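Local coordinates for KLLA0F12672p (Kluyveromyces lactis, PDB 4M3O), which probably removes phosphate from the C-terminal repeats of RNA polymerase II, and is represented here by its zinc-binding N-terminal domain, at residues Lys81-Arg85 against Leu108-Cys112; Leu56-Ala62 against Tyr123-Asp129; Met2-Ile8 against Asp42-Thr48; Met49-Ser53 against Glu148-Leu152; Val12-Tyr16 against Glu28-Ile32. All blocks are in the same frame, centred on the assembly; numbering follows the deposited sequence.

Contact 1: residues Lys81-Arg85 against Leu108-Cys112; sequences KSQAR and LTEYC. With ZN (zinc ion), chain C.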
# COMPACT_ATOMS: atom_id res chain seq x y z
N LYS A 81 -3.42 8.40 -11.82
CA LYS A 81 -2.79 9.67 -12.21
C LYS A 81 -1.46 9.91 -11.49
O LYS A 81 -1.07 9.15 -10.57
CB LYS A 81 -3.74 10.83 -11.94
CG LYS A 81 -5.10 10.54 -12.53
CD LYS A 81 -6.09 11.64 -12.31
CE LYS A 81 -7.47 11.09 -12.60
NZ LYS A 81 -8.35 12.17 -13.09
N SER A 82 -0.80 11.00 -11.90
CA SER A 82 0.40 11.54 -11.24
C SER A 82 0.02 12.48 -10.15
O SER A 82 -1.08 13.06 -10.22
CB SER A 82 1.19 12.39 -12.23
OG SER A 82 1.59 11.56 -13.26
N GLN A 83 0.94 12.75 -9.26
CA GLN A 83 0.77 13.85 -8.36
C GLN A 83 0.60 15.08 -9.21
O GLN A 83 0.99 15.10 -10.33
CB GLN A 83 1.98 13.97 -7.44
CG GLN A 83 3.31 14.17 -8.15
CD GLN A 83 4.03 12.88 -8.44
OE1 GLN A 83 3.50 11.99 -9.06
NE2 GLN A 83 5.25 12.79 -8.01
N ALA A 84 -0.04 16.09 -8.69
CA ALA A 84 -0.37 17.26 -9.51
C ALA A 84 0.89 18.08 -9.86
O ALA A 84 0.97 18.61 -10.96
CB ALA A 84 -1.37 18.14 -8.80
N ARG A 85 1.82 18.17 -8.91
CA ARG A 85 3.11 18.89 -9.05
C ARG A 85 4.30 17.92 -8.93
O ARG A 85 4.86 17.73 -7.85
CB ARG A 85 3.26 19.94 -7.98
CG ARG A 85 2.04 20.83 -7.81
CD ARG A 85 2.05 22.05 -8.70
NE ARG A 85 0.84 22.89 -8.54
CZ ARG A 85 0.50 23.58 -7.43
NH1 ARG A 85 1.24 23.52 -6.31
NH2 ARG A 85 -0.60 24.33 -7.41
N LEU A 108 -0.08 18.61 -2.89
CA LEU A 108 -0.06 18.50 -4.35
C LEU A 108 1.27 17.95 -4.91
O LEU A 108 1.34 17.54 -6.07
CB LEU A 108 -0.41 19.83 -5.02
CG LEU A 108 -1.88 20.20 -5.35
CD1 LEU A 108 -2.83 19.02 -5.53
CD2 LEU A 108 -2.41 21.15 -4.28
N THR A 109 2.29 17.87 -4.09
CA THR A 109 3.53 17.26 -4.56
C THR A 109 3.50 15.71 -4.43
O THR A 109 4.30 15.02 -5.03
CB THR A 109 4.75 17.87 -3.85
OG1 THR A 109 4.74 17.48 -2.48
CG2 THR A 109 4.71 19.42 -3.94
N GLU A 110 2.50 15.20 -3.71
CA GLU A 110 2.34 13.78 -3.43
C GLU A 110 1.03 13.14 -3.97
O GLU A 110 0.97 11.93 -4.21
CB GLU A 110 2.42 13.59 -1.92
CG GLU A 110 3.74 13.99 -1.31
CD GLU A 110 3.78 13.80 0.19
OE1 GLU A 110 2.74 13.52 0.84
OE2 GLU A 110 4.87 13.96 0.74
N TYR A 111 0.04 13.97 -4.23
CA TYR A 111 -1.27 13.52 -4.67
C TYR A 111 -1.72 14.33 -5.84
O TYR A 111 -1.31 15.48 -5.96
CB TYR A 111 -2.27 13.67 -3.49
CG TYR A 111 -1.81 12.83 -2.38
CD1 TYR A 111 -1.10 13.38 -1.30
CD2 TYR A 111 -2.04 11.45 -2.41
CE1 TYR A 111 -0.62 12.55 -0.28
CE2 TYR A 111 -1.59 10.63 -1.38
CZ TYR A 111 -0.88 11.18 -0.32
OH TYR A 111 -0.37 10.32 0.67
N CYS A 112 -2.65 13.78 -6.61
CA CYS A 112 -3.28 14.45 -7.75
C CYS A 112 -4.20 15.58 -7.30
O CYS A 112 -4.30 16.60 -8.00
CB CYS A 112 -4.09 13.45 -8.62
SG CYS A 112 -5.46 12.61 -7.75
ZN ZN C . -4.77 10.51 -7.15
O HOH W 1 6.45 14.99 -6.57
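Gln83 NE2 and Thr109 O share one water, which accepts from the amide and donates to the carbonyl; a longer, weak bond runs from it to Arg85 O. The same NE2 also donates to Asn69 O on helix 58-70, so one amide nitrogen serves both the water and the neighbouring helix. Gln83 CG, between backbone N and carbonyl carbon (chi1 58°), lies 3.4 Å from Thr109 O, and a bend at chi2 (-92°) turns the amide toward the water and Asn69. Cut back to an alanine, the residue would probably leave the Asn69 carbonyl without this donor and the water without one of its holds.

Backbone bonds then pin the two loops together. Arg85 N gives its hydrogen to Leu108 O at 2.9 Å, and Ala84 N gives its own to Tyr111 O at 3.1 Å. Apolar contact is slight: Ala84 CB meets Leu108 CD1 at 3.7 Å, while Leu108 CB sits over the rim of one face of the Arg85 guanidinium. At the far end, Cys112 CB rests 3.4 Å from Ser82 O and its SG binds zinc at 2.3 Å. Cys74, Cys79 and His116 complete the three-cysteine, one-histidine site of the Rtr1-type zinc finger.

Contact 2: residues Leu56-Ala62 against Tyr123-Asp129; sequences LTKQDYA and YQFQLSD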
# COMPACT_ATOMS: atom_id res chain seq x y z
N LEU A 56 0.95 -3.71 5.78
CA LEU A 56 1.56 -2.38 5.82
C LEU A 56 1.53 -1.79 7.21
O LEU A 56 0.50 -1.86 7.90
CB LEU A 56 0.85 -1.43 4.88
CG LEU A 56 1.01 -1.76 3.38
CD1 LEU A 56 0.09 -0.80 2.67
CD2 LEU A 56 2.39 -1.61 2.86
N THR A 57 2.66 -1.22 7.64
CA THR A 57 2.67 -0.33 8.80
C THR A 57 2.44 1.06 8.28
O THR A 57 2.47 1.29 7.07
CB THR A 57 4.01 -0.32 9.53
OG1 THR A 57 5.03 0.18 8.64
CG2 THR A 57 4.35 -1.71 10.00
N LYS A 58 2.22 2.00 9.19
CA LYS A 58 1.99 3.35 8.80
C LYS A 58 3.21 3.92 8.04
O LYS A 58 3.05 4.68 7.06
CB LYS A 58 1.75 4.23 10.04
CG LYS A 58 0.43 4.11 10.74
CD LYS A 58 0.39 5.08 11.91
CE LYS A 58 -0.98 5.56 12.35
NZ LYS A 58 -1.90 4.46 12.56
N GLN A 59 4.43 3.56 8.50
CA GLN A 59 5.65 3.98 7.85
C GLN A 59 5.87 3.30 6.49
O GLN A 59 6.37 3.93 5.60
CB GLN A 59 6.87 3.65 8.73
CG GLN A 59 8.17 4.25 8.12
CD GLN A 59 8.05 5.75 8.00
OE1 GLN A 59 7.71 6.40 8.98
NE2 GLN A 59 8.24 6.29 6.80
N ASP A 60 5.57 2.02 6.35
CA ASP A 60 5.68 1.37 5.03
C ASP A 60 4.75 2.01 4.04
O ASP A 60 5.07 2.09 2.88
CB ASP A 60 5.26 -0.12 5.06
CG ASP A 60 6.09 -0.98 5.98
OD1 ASP A 60 7.29 -0.64 6.24
OD2 ASP A 60 5.50 -2.01 6.44
N TYR A 61 3.56 2.43 4.49
CA TYR A 61 2.62 3.16 3.64
C TYR A 61 3.18 4.51 3.20
O TYR A 61 3.18 4.80 2.01
CB TYR A 61 1.21 3.35 4.28
CG TYR A 61 0.25 4.03 3.33
CD1 TYR A 61 -0.39 3.33 2.28
CD2 TYR A 61 -0.01 5.38 3.43
CE1 TYR A 61 -1.27 3.94 1.41
CE2 TYR A 61 -0.87 6.00 2.55
CZ TYR A 61 -1.49 5.28 1.53
OH TYR A 61 -2.32 5.96 0.68
N ALA A 62 3.67 5.30 4.13
CA ALA A 62 4.37 6.57 3.77
C ALA A 62 5.50 6.36 2.78
O ALA A 62 5.65 7.16 1.85
CB ALA A 62 4.93 7.28 5.01
N TYR A 123 -6.86 6.39 5.13
CA TYR A 123 -6.38 5.01 5.11
C TYR A 123 -5.20 4.82 6.06
O TYR A 123 -5.17 3.86 6.80
CB TYR A 123 -5.99 4.63 3.69
CG TYR A 123 -5.56 3.23 3.44
CD1 TYR A 123 -6.49 2.19 3.38
CD2 TYR A 123 -4.21 2.92 3.23
CE1 TYR A 123 -6.07 0.90 3.14
CE2 TYR A 123 -3.79 1.62 2.95
CZ TYR A 123 -4.74 0.60 2.91
OH TYR A 123 -4.32 -0.68 2.61
N GLN A 124 -4.22 5.73 6.04
CA GLN A 124 -3.00 5.59 6.84
C GLN A 124 -3.31 5.63 8.29
O GLN A 124 -2.74 4.84 9.06
CB GLN A 124 -1.97 6.68 6.50
CG GLN A 124 -0.72 6.45 7.30
CD GLN A 124 0.26 7.57 7.21
OE1 GLN A 124 -0.11 8.70 7.37
NE2 GLN A 124 1.55 7.25 7.03
N PHE A 125 -4.17 6.57 8.70
CA PHE A 125 -4.57 6.64 10.11
C PHE A 125 -5.05 5.29 10.67
O PHE A 125 -4.91 5.04 11.86
CB PHE A 125 -5.70 7.67 10.32
CG PHE A 125 -5.28 9.07 10.07
CD1 PHE A 125 -4.01 9.49 10.29
CD2 PHE A 125 -6.22 10.01 9.67
CE1 PHE A 125 -3.63 10.81 10.07
CE2 PHE A 125 -5.88 11.32 9.46
CZ PHE A 125 -4.58 11.73 9.67
N GLN A 126 -5.57 4.41 9.83
CA GLN A 126 -6.09 3.17 10.37
C GLN A 126 -5.05 2.05 10.36
O GLN A 126 -5.32 0.99 10.82
CB GLN A 126 -7.30 2.70 9.56
CG GLN A 126 -8.46 3.69 9.58
CD GLN A 126 -9.45 3.30 8.51
OE1 GLN A 126 -10.17 2.37 8.68
NE2 GLN A 126 -9.47 4.00 7.39
N LEU A 127 -3.90 2.26 9.76
CA LEU A 127 -2.96 1.16 9.68
C LEU A 127 -2.27 1.03 11.06
O LEU A 127 -2.14 1.99 11.80
CB LEU A 127 -1.97 1.51 8.62
CG LEU A 127 -1.99 1.12 7.18
CD1 LEU A 127 -3.15 0.40 6.62
CD2 LEU A 127 -1.36 2.14 6.22
N SER A 128 -1.77 -0.17 11.36
CA SER A 128 -1.18 -0.51 12.64
C SER A 128 0.28 -0.19 12.57
O SER A 128 0.89 -0.29 11.48
CB SER A 128 -1.38 -2.03 12.85
OG SER A 128 -0.66 -2.52 13.94
N ASP A 129 0.87 0.17 13.71
CA ASP A 129 2.34 0.24 13.81
C ASP A 129 3.01 -1.04 14.30
O ASP A 129 4.23 -1.09 14.39
CB ASP A 129 2.78 1.38 14.72
CG ASP A 129 2.71 2.70 14.03
OD1 ASP A 129 2.55 3.73 14.72
OD2 ASP A 129 2.76 2.68 12.76
O HOH W 2 -1.77 -2.26 9.39
O HOH W 3 4.74 2.59 11.34
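Leu127 pushes its CD2 methyl against Tyr61 CB, 3.4 Å away, and this tight meeting is the apolar centre where the start of helix 58-70 packs on the last turn of helix 114-125 and the loop that follows. Around it, Tyr123 brings CD2 over one face of the Tyr61 ring, 3.6 Å from Tyr61 CE1, with the two ring planes set obliquely at 58°. Both tyrosines hold CG opposite the backbone nitrogen (chi1 -176° in each), which carries the hydroxyls beyond the pair: Tyr61 OH bonds to Ser120, Tyr123 OH to the Met49 carbonyl.

Farther out the helix start is closed by a capping box. Thr57 OG1 accepts from Asp60 N at 3.0 Å, and Thr57 N donates back to Asp60 OD2 at 3.2 Å, from above the carboxylate plane.

Lys58 makes the polar edge. Its chain runs past Asp129, whose OD2 lies 3.3 Å from Lys58 CB, then bends at its last torsion so that NZ bonds to Leu127 O at 2.6 Å, in the carbonyl plane, and to Phe125 O from above that carbonyl. The ammonium thus satisfies two backbone oxygens at once. The carbonyl of Lys58 is doubly held as well: Gln124 NE2, 3.0 Å from Lys58 O, and the helical Ala62 N arrive at that oxygen from opposite faces of its plane.

Contact 3: residues Met2-Ile8 against Asp42-Thr48; sequences MATIEEI and DVKDART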
# COMPACT_ATOMS: atom_id res chain seq x y z
N MET A 2 -3.93 -3.75 -13.37
CA MET A 2 -4.12 -3.29 -12.00
C MET A 2 -4.06 -4.47 -11.03
O MET A 2 -4.44 -5.59 -11.37
CB MET A 2 -5.49 -2.64 -11.89
CG MET A 2 -5.58 -1.32 -12.64
SD MET A 2 -6.73 -0.25 -11.78
CE MET A 2 -6.00 1.35 -12.06
N ALA A 3 -3.59 -4.22 -9.81
CA ALA A 3 -3.30 -5.29 -8.87
C ALA A 3 -4.54 -5.69 -8.06
O ALA A 3 -5.32 -4.81 -7.59
CB ALA A 3 -2.19 -4.86 -7.91
N THR A 4 -4.66 -6.99 -7.83
CA THR A 4 -5.78 -7.61 -7.10
C THR A 4 -5.26 -8.56 -6.05
O THR A 4 -4.11 -8.91 -6.09
CB THR A 4 -6.67 -8.45 -8.05
OG1 THR A 4 -6.89 -7.71 -9.27
CG2 THR A 4 -8.03 -8.77 -7.43
N ILE A 5 -6.12 -8.95 -5.11
CA ILE A 5 -5.80 -9.93 -4.06
C ILE A 5 -5.14 -11.19 -4.63
O ILE A 5 -4.08 -11.71 -4.13
CB ILE A 5 -7.09 -10.32 -3.32
CG1 ILE A 5 -7.61 -9.13 -2.55
CG2 ILE A 5 -6.82 -11.52 -2.41
CD1 ILE A 5 -8.80 -9.40 -1.66
N GLU A 6 -5.78 -11.68 -5.70
CA GLU A 6 -5.37 -12.92 -6.39
C GLU A 6 -3.93 -12.84 -6.88
O GLU A 6 -3.12 -13.74 -6.70
CB GLU A 6 -6.33 -13.19 -7.58
CG GLU A 6 -7.74 -13.73 -7.19
CD GLU A 6 -8.57 -12.86 -6.23
OE1 GLU A 6 -8.73 -11.61 -6.45
OE2 GLU A 6 -9.08 -13.43 -5.23
N GLU A 7 -3.65 -11.75 -7.54
CA GLU A 7 -2.30 -11.43 -8.00
C GLU A 7 -1.24 -11.34 -6.89
O GLU A 7 -0.14 -11.90 -6.99
CB GLU A 7 -2.38 -10.08 -8.69
CG GLU A 7 -1.74 -10.01 -10.04
CD GLU A 7 -0.59 -9.08 -10.06
OE1 GLU A 7 0.42 -9.36 -9.39
OE2 GLU A 7 -0.71 -8.05 -10.74
N ILE A 8 -1.57 -10.61 -5.83
CA ILE A 8 -0.66 -10.52 -4.66
C ILE A 8 -0.32 -11.91 -4.13
O ILE A 8 0.85 -12.22 -3.89
CB ILE A 8 -1.26 -9.63 -3.57
CG1 ILE A 8 -1.29 -8.17 -4.09
CG2 ILE A 8 -0.44 -9.71 -2.26
CD1 ILE A 8 -2.31 -7.33 -3.38
N ASP A 42 -1.33 -0.11 -10.06
CA ASP A 42 -2.22 0.55 -9.11
C ASP A 42 -3.16 -0.50 -8.63
O ASP A 42 -3.32 -1.52 -9.29
CB ASP A 42 -2.95 1.71 -9.75
CG ASP A 42 -1.98 2.69 -10.46
OD1 ASP A 42 -0.89 2.98 -9.91
OD2 ASP A 42 -2.31 3.19 -11.55
N VAL A 43 -3.78 -0.27 -7.48
CA VAL A 43 -4.67 -1.22 -6.82
C VAL A 43 -6.04 -1.15 -7.47
O VAL A 43 -6.59 -0.09 -7.68
CB VAL A 43 -4.81 -0.93 -5.33
CG1 VAL A 43 -5.98 -1.71 -4.74
CG2 VAL A 43 -3.48 -1.21 -4.62
N LYS A 44 -6.62 -2.29 -7.80
CA LYS A 44 -7.75 -2.20 -8.68
C LYS A 44 -8.99 -1.74 -7.96
O LYS A 44 -9.75 -0.99 -8.51
CB LYS A 44 -7.90 -3.49 -9.44
CG LYS A 44 -8.71 -4.56 -8.78
CD LYS A 44 -9.11 -5.59 -9.83
CE LYS A 44 -9.72 -4.93 -11.06
NZ LYS A 44 -10.85 -4.03 -10.67
N ASP A 45 -9.20 -2.13 -6.73
CA ASP A 45 -10.48 -1.91 -6.12
C ASP A 45 -10.37 -1.85 -4.60
O ASP A 45 -9.32 -2.12 -4.00
CB ASP A 45 -11.44 -3.10 -6.50
CG ASP A 45 -10.82 -4.49 -6.16
OD1 ASP A 45 -11.26 -5.55 -6.72
OD2 ASP A 45 -9.83 -4.53 -5.38
N ALA A 46 -11.50 -1.52 -3.99
CA ALA A 46 -11.62 -1.42 -2.55
C ALA A 46 -11.20 -2.68 -1.81
O ALA A 46 -10.55 -2.61 -0.73
CB ALA A 46 -13.04 -1.02 -2.17
N ARG A 47 -11.56 -3.83 -2.35
CA ARG A 47 -11.39 -5.06 -1.59
C ARG A 47 -9.90 -5.37 -1.50
O ARG A 47 -9.41 -5.90 -0.48
CB ARG A 47 -12.23 -6.23 -2.17
CG ARG A 47 -11.74 -6.84 -3.47
CD ARG A 47 -12.66 -7.95 -3.99
NE ARG A 47 -12.26 -9.30 -3.57
CZ ARG A 47 -11.31 -10.04 -4.15
NH1 ARG A 47 -10.57 -9.59 -5.19
NH2 ARG A 47 -11.05 -11.24 -3.67
N THR A 48 -9.17 -5.04 -2.55
CA THR A 48 -7.76 -5.26 -2.58
C THR A 48 -7.01 -4.28 -1.61
O THR A 48 -6.13 -4.64 -0.84
CB THR A 48 -7.23 -5.18 -4.04
OG1 THR A 48 -7.95 -6.10 -4.89
CG2 THR A 48 -5.72 -5.53 -4.06
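Met2-Ala3 and Asp42-Val43 pair as a very short parallel sheet, each strand running straight on toward a helix. Ala3 makes both of its backbone bonds to the other segment: Ala3 N donates to Asp42 O at 2.8 Å, and Ala3 O accepts from Lys44 N at the same 2.8 Å. Met2 lies on the Asp42 side of the sheet, its CB 3.5 Å from Lys44 CB and its bent thioether bringing CE 3.8 Å from Asp42 CB. With the thioether shortened to an alanine, the Asp42 methylene, next to a carboxylate salt-bridged to Arg73 and Arg68, would probably lose the CE methyl packed on it.

Parallel strands require a crossover, and here helices 5-13 and 24-40 supply it. Where the strands give way to helices, Asp45 caps the second one by accepting from Thr48 N, and Thr48 OG1 takes a weak bond from Ile5 N. Outermost is a salt bridge laid out flat. Arg47 NH1 donates to the syn lone pair of Glu6 OE1 at 3.0 Å, a weaker bond joins Arg47 NH2 to Glu6 OE2, and the carboxylate and guanidinium planes differ by 15°. Ile5 CD1 is seated over the centre of one guanidinium face, 3.5 Å above the plane, while Thr4 CG2 touches the guanidinium edge beside NH1.

Contact 4: residues Met49-Ser53 against Glu148-Leu152; sequences MKYIS and EIQLL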
# COMPACT_ATOMS: atom_id res chain seq x y z
N MET A 49 -7.46 -3.05 -1.62
CA MET A 49 -6.97 -1.98 -0.78
C MET A 49 -7.16 -2.35 0.69
O MET A 49 -6.22 -2.23 1.53
CB MET A 49 -7.73 -0.74 -1.22
CG MET A 49 -7.15 0.57 -0.95
SD MET A 49 -5.45 0.85 -1.48
CE MET A 49 -5.37 2.29 -0.43
N LYS A 50 -8.30 -2.96 1.02
CA LYS A 50 -8.53 -3.41 2.40
C LYS A 50 -7.68 -4.63 2.75
O LYS A 50 -7.22 -4.75 3.89
CB LYS A 50 -9.96 -3.77 2.65
CG LYS A 50 -10.96 -2.63 2.49
CD LYS A 50 -12.38 -3.22 2.23
CE LYS A 50 -13.41 -2.12 1.97
NZ LYS A 50 -13.96 -1.57 3.24
N TYR A 51 -7.45 -5.50 1.77
CA TYR A 51 -6.58 -6.66 1.98
C TYR A 51 -5.10 -6.25 2.26
O TYR A 51 -4.46 -6.81 3.12
CB TYR A 51 -6.67 -7.56 0.74
CG TYR A 51 -5.72 -8.71 0.70
CD1 TYR A 51 -5.91 -9.82 1.51
CD2 TYR A 51 -4.61 -8.68 -0.15
CE1 TYR A 51 -5.01 -10.89 1.50
CE2 TYR A 51 -3.73 -9.76 -0.21
CZ TYR A 51 -3.93 -10.86 0.62
OH TYR A 51 -3.01 -11.88 0.57
N ILE A 52 -4.59 -5.30 1.49
CA ILE A 52 -3.20 -4.75 1.62
C ILE A 52 -2.78 -4.38 3.02
O ILE A 52 -1.62 -4.51 3.38
CB ILE A 52 -3.08 -3.45 0.77
CG1 ILE A 52 -3.26 -3.76 -0.67
CG2 ILE A 52 -1.71 -2.84 0.85
CD1 ILE A 52 -2.63 -5.05 -1.01
N SER A 53 -3.73 -3.81 3.76
CA SER A 53 -3.46 -3.16 5.01
C SER A 53 -2.80 -4.10 5.94
O SER A 53 -2.00 -3.67 6.77
CB SER A 53 -4.75 -2.53 5.61
OG SER A 53 -5.74 -3.56 5.87
N GLU A 148 -11.91 -4.13 10.26
CA GLU A 148 -12.02 -3.91 8.85
C GLU A 148 -11.69 -2.48 8.56
O GLU A 148 -12.23 -1.59 9.15
CB GLU A 148 -13.40 -4.26 8.35
CG GLU A 148 -13.80 -3.42 7.15
CD GLU A 148 -13.74 -4.15 5.84
OE1 GLU A 148 -14.79 -4.39 5.23
OE2 GLU A 148 -12.63 -4.47 5.40
N ILE A 149 -10.79 -2.29 7.63
CA ILE A 149 -10.26 -0.98 7.31
C ILE A 149 -11.35 -0.32 6.46
O ILE A 149 -11.98 -1.00 5.67
CB ILE A 149 -8.90 -1.06 6.53
CG1 ILE A 149 -7.90 -1.92 7.27
CG2 ILE A 149 -8.27 0.33 6.38
CD1 ILE A 149 -7.55 -1.52 8.70
N GLN A 150 -11.53 0.98 6.64
CA GLN A 150 -12.56 1.76 5.95
C GLN A 150 -11.87 2.61 4.88
O GLN A 150 -10.79 3.16 5.15
CB GLN A 150 -13.17 2.74 6.92
CG GLN A 150 -13.73 2.22 8.20
CD GLN A 150 -15.00 1.52 7.90
OE1 GLN A 150 -16.06 2.14 7.60
NE2 GLN A 150 -14.87 0.21 7.80
N LEU A 151 -12.50 2.77 3.73
CA LEU A 151 -11.95 3.60 2.66
C LEU A 151 -12.85 4.83 2.47
O LEU A 151 -14.03 4.71 2.44
CB LEU A 151 -11.96 2.81 1.35
CG LEU A 151 -11.01 1.63 1.35
CD1 LEU A 151 -11.01 0.98 -0.01
CD2 LEU A 151 -9.61 1.99 1.73
N LEU A 152 -12.30 6.00 2.31
CA LEU A 152 -13.08 7.18 2.13
C LEU A 152 -13.51 7.40 0.70
O LEU A 152 -12.69 7.42 -0.17
CB LEU A 152 -12.26 8.36 2.60
CG LEU A 152 -12.85 9.73 2.41
CD1 LEU A 152 -14.09 9.89 3.25
CD2 LEU A 152 -11.82 10.77 2.75
O HOH W 4 -14.87 1.41 3.60
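Lys50 on helix 46-52 is the main grip on Glu148-Leu152, an extended segment from the C-terminal part of the chain that lies across the helix without joining a sheet. Its ionic contact is loose. Lys50 NZ and Glu148 OE1 form a salt bridge at 3.5 Å, and the carboxylate crosses the aliphatic part of the lysine obliquely, OE2 lying 3.4 Å from Lys50 CD.

The hydrogen bonds are more specific. The lysine stays extended until its last torsion (chi4 -84°), and that bend turns NZ onto Ile149 O, 3.2 Å away and in the carbonyl plane. A water next to NZ also accepts from Leu151 N, at 2.7 Å, so the ammonium holds the segment both directly and through solvent. Nearby, Gln150 O on the same segment accepts from Gln126 NE2, which ties it to the segment Tyr123-Asp129 as well.

Apolar contacts lie to either side of the lysine. Leu151 places CD1 3.9 Å from Met49 CB, with CD2 equally close to Met49 CG, so both of its methyls are used; the leucine also touches Tyr123. Four residues after Met49, Ser53 receives Ile149. The serine hydroxyl is already occupied, since Ser53 OG donates to Lys50 O at 2.7 Å, and the methylene Ile149 CG1 comes within 3.1 Å of Ser53 OG.

Contact 5: residues Val12-Tyr16 against Glu28-Ile32; sequences VLKPY and ETISI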
# COMPACT_ATOMS: atom_id res chain seq x y z
N VAL A 12 3.48 -12.52 -4.66
CA VAL A 12 4.14 -12.13 -3.43
C VAL A 12 4.12 -13.26 -2.41
O VAL A 12 5.14 -13.62 -1.84
CB VAL A 12 3.50 -10.86 -2.81
CG1 VAL A 12 4.19 -10.50 -1.50
CG2 VAL A 12 3.59 -9.68 -3.78
N LEU A 13 2.96 -13.80 -2.14
CA LEU A 13 2.86 -14.73 -1.02
C LEU A 13 3.07 -16.22 -1.34
O LEU A 13 3.19 -17.04 -0.41
CB LEU A 13 1.50 -14.57 -0.38
CG LEU A 13 1.25 -13.23 0.35
CD1 LEU A 13 -0.20 -13.23 0.76
CD2 LEU A 13 2.13 -13.03 1.60
N LYS A 14 3.09 -16.56 -2.64
CA LYS A 14 3.00 -17.97 -3.07
C LYS A 14 4.03 -18.86 -2.32
O LYS A 14 3.68 -19.88 -1.76
CB LYS A 14 3.06 -18.04 -4.59
CG LYS A 14 3.30 -19.41 -5.19
CD LYS A 14 3.26 -19.31 -6.71
CE LYS A 14 3.24 -20.69 -7.32
NZ LYS A 14 2.43 -20.71 -8.57
N PRO A 15 5.28 -18.42 -2.20
CA PRO A 15 6.26 -19.32 -1.57
C PRO A 15 5.97 -19.70 -0.15
O PRO A 15 6.59 -20.63 0.36
CB PRO A 15 7.53 -18.49 -1.53
CG PRO A 15 7.39 -17.53 -2.65
CD PRO A 15 5.90 -17.19 -2.70
N TYR A 16 5.12 -18.91 0.54
CA TYR A 16 5.04 -18.95 1.99
C TYR A 16 3.73 -19.56 2.43
O TYR A 16 3.51 -19.68 3.64
CB TYR A 16 5.25 -17.51 2.55
CG TYR A 16 6.56 -16.92 2.05
CD1 TYR A 16 6.60 -15.90 1.07
CD2 TYR A 16 7.77 -17.44 2.48
CE1 TYR A 16 7.83 -15.38 0.60
CE2 TYR A 16 9.00 -16.93 2.02
CZ TYR A 16 9.03 -15.90 1.08
OH TYR A 16 10.27 -15.48 0.64
N GLU A 28 10.67 -9.45 5.42
CA GLU A 28 11.20 -8.32 4.63
C GLU A 28 11.02 -8.55 3.12
O GLU A 28 10.83 -7.60 2.35
CB GLU A 28 12.69 -8.11 4.94
CG GLU A 28 12.94 -7.65 6.38
CD GLU A 28 14.45 -7.66 6.78
OE1 GLU A 28 15.30 -8.20 6.01
OE2 GLU A 28 14.78 -7.14 7.88
N THR A 29 11.18 -9.80 2.68
CA THR A 29 11.11 -10.10 1.23
C THR A 29 9.64 -9.85 0.78
O THR A 29 9.40 -9.36 -0.32
CB THR A 29 11.56 -11.55 0.92
OG1 THR A 29 12.89 -11.77 1.42
CG2 THR A 29 11.52 -11.92 -0.61
N ILE A 30 8.68 -10.19 1.62
CA ILE A 30 7.24 -9.95 1.31
C ILE A 30 6.96 -8.44 1.12
O ILE A 30 6.43 -8.02 0.08
CB ILE A 30 6.31 -10.54 2.44
CG1 ILE A 30 6.35 -12.09 2.41
CG2 ILE A 30 4.86 -10.08 2.29
CD1 ILE A 30 5.72 -12.77 3.64
N SER A 31 7.39 -7.65 2.09
CA SER A 31 7.16 -6.19 2.01
C SER A 31 7.81 -5.65 0.78
O SER A 31 7.18 -4.93 0.07
CB SER A 31 7.77 -5.45 3.19
OG SER A 31 7.48 -6.20 4.31
N ILE A 32 9.05 -6.06 0.47
CA ILE A 32 9.72 -5.53 -0.71
C ILE A 32 9.00 -5.90 -1.99
O ILE A 32 8.87 -5.08 -2.90
CB ILE A 32 11.17 -6.00 -0.81
CG1 ILE A 32 12.03 -5.19 0.16
CG2 ILE A 32 11.74 -5.87 -2.24
CD1 ILE A 32 13.44 -5.74 0.28
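Ile30 is the centre of this contact, and each of its branches finds a partner. The CG2 methyl meets Val12 CG1 at 3.9 Å and Leu13 CD2 at 4.1 Å; CG1, on the other branch, lies 4.0 Å from Tyr16 CE1, and CD1 fits between Leu13 and the tyrosine. The division follows from chi1 (-69°), which sends CG2 opposite the backbone nitrogen and keeps CG1 beside it. Val12 CG1 also settles 3.7 Å from Ile30 O. Next to Ile30, Thr29 turns its CG2 methyl to Tyr16 OH, 4.0 Å away, while its own hydroxyl bonds back to Arg25 O.

These are two consecutive helices, 5-13 and 24-40, packed chiefly through apolar side chains where the first one ends. The chain just beyond it, 14-16, forms a 3-10 turn, with Tyr16 N bonded to Leu13 O at 2.9 Å, and that turn swings the tyrosine toward helix 24-40. Pro15 CB then sits over the centre of one ring face, 3.7 Å above it, and Val12 O lies in plane at the ring edge. Farther out, His19 makes an edge-to-face contact with the same ring, Leu22 touches both Tyr16 and Ile30, and the Tyr16 carbonyl accepts from His139 ND1.

Along the chain, contact 5 is nested in the loop closed by contact 3, and contact 1 in the loop of contact 2, which itself lies inside that of contact 4. Helix 5-13 serves contacts 3 and 5, helix 46-52 contacts 3 and 4. Contact 4 has its centre about 11 Å from those of contacts 2 and 3 and touches both: Ile52 packs on Ile8, and Ser53 on Leu127. Contact 1, at the zinc end, touches none of the others; its centre is about 29 Å from that of contact 5, across the middle of the chain. The zinc finger thus stands at one end of a mostly helical body whose N-terminal helices and C-terminal segment are packed together.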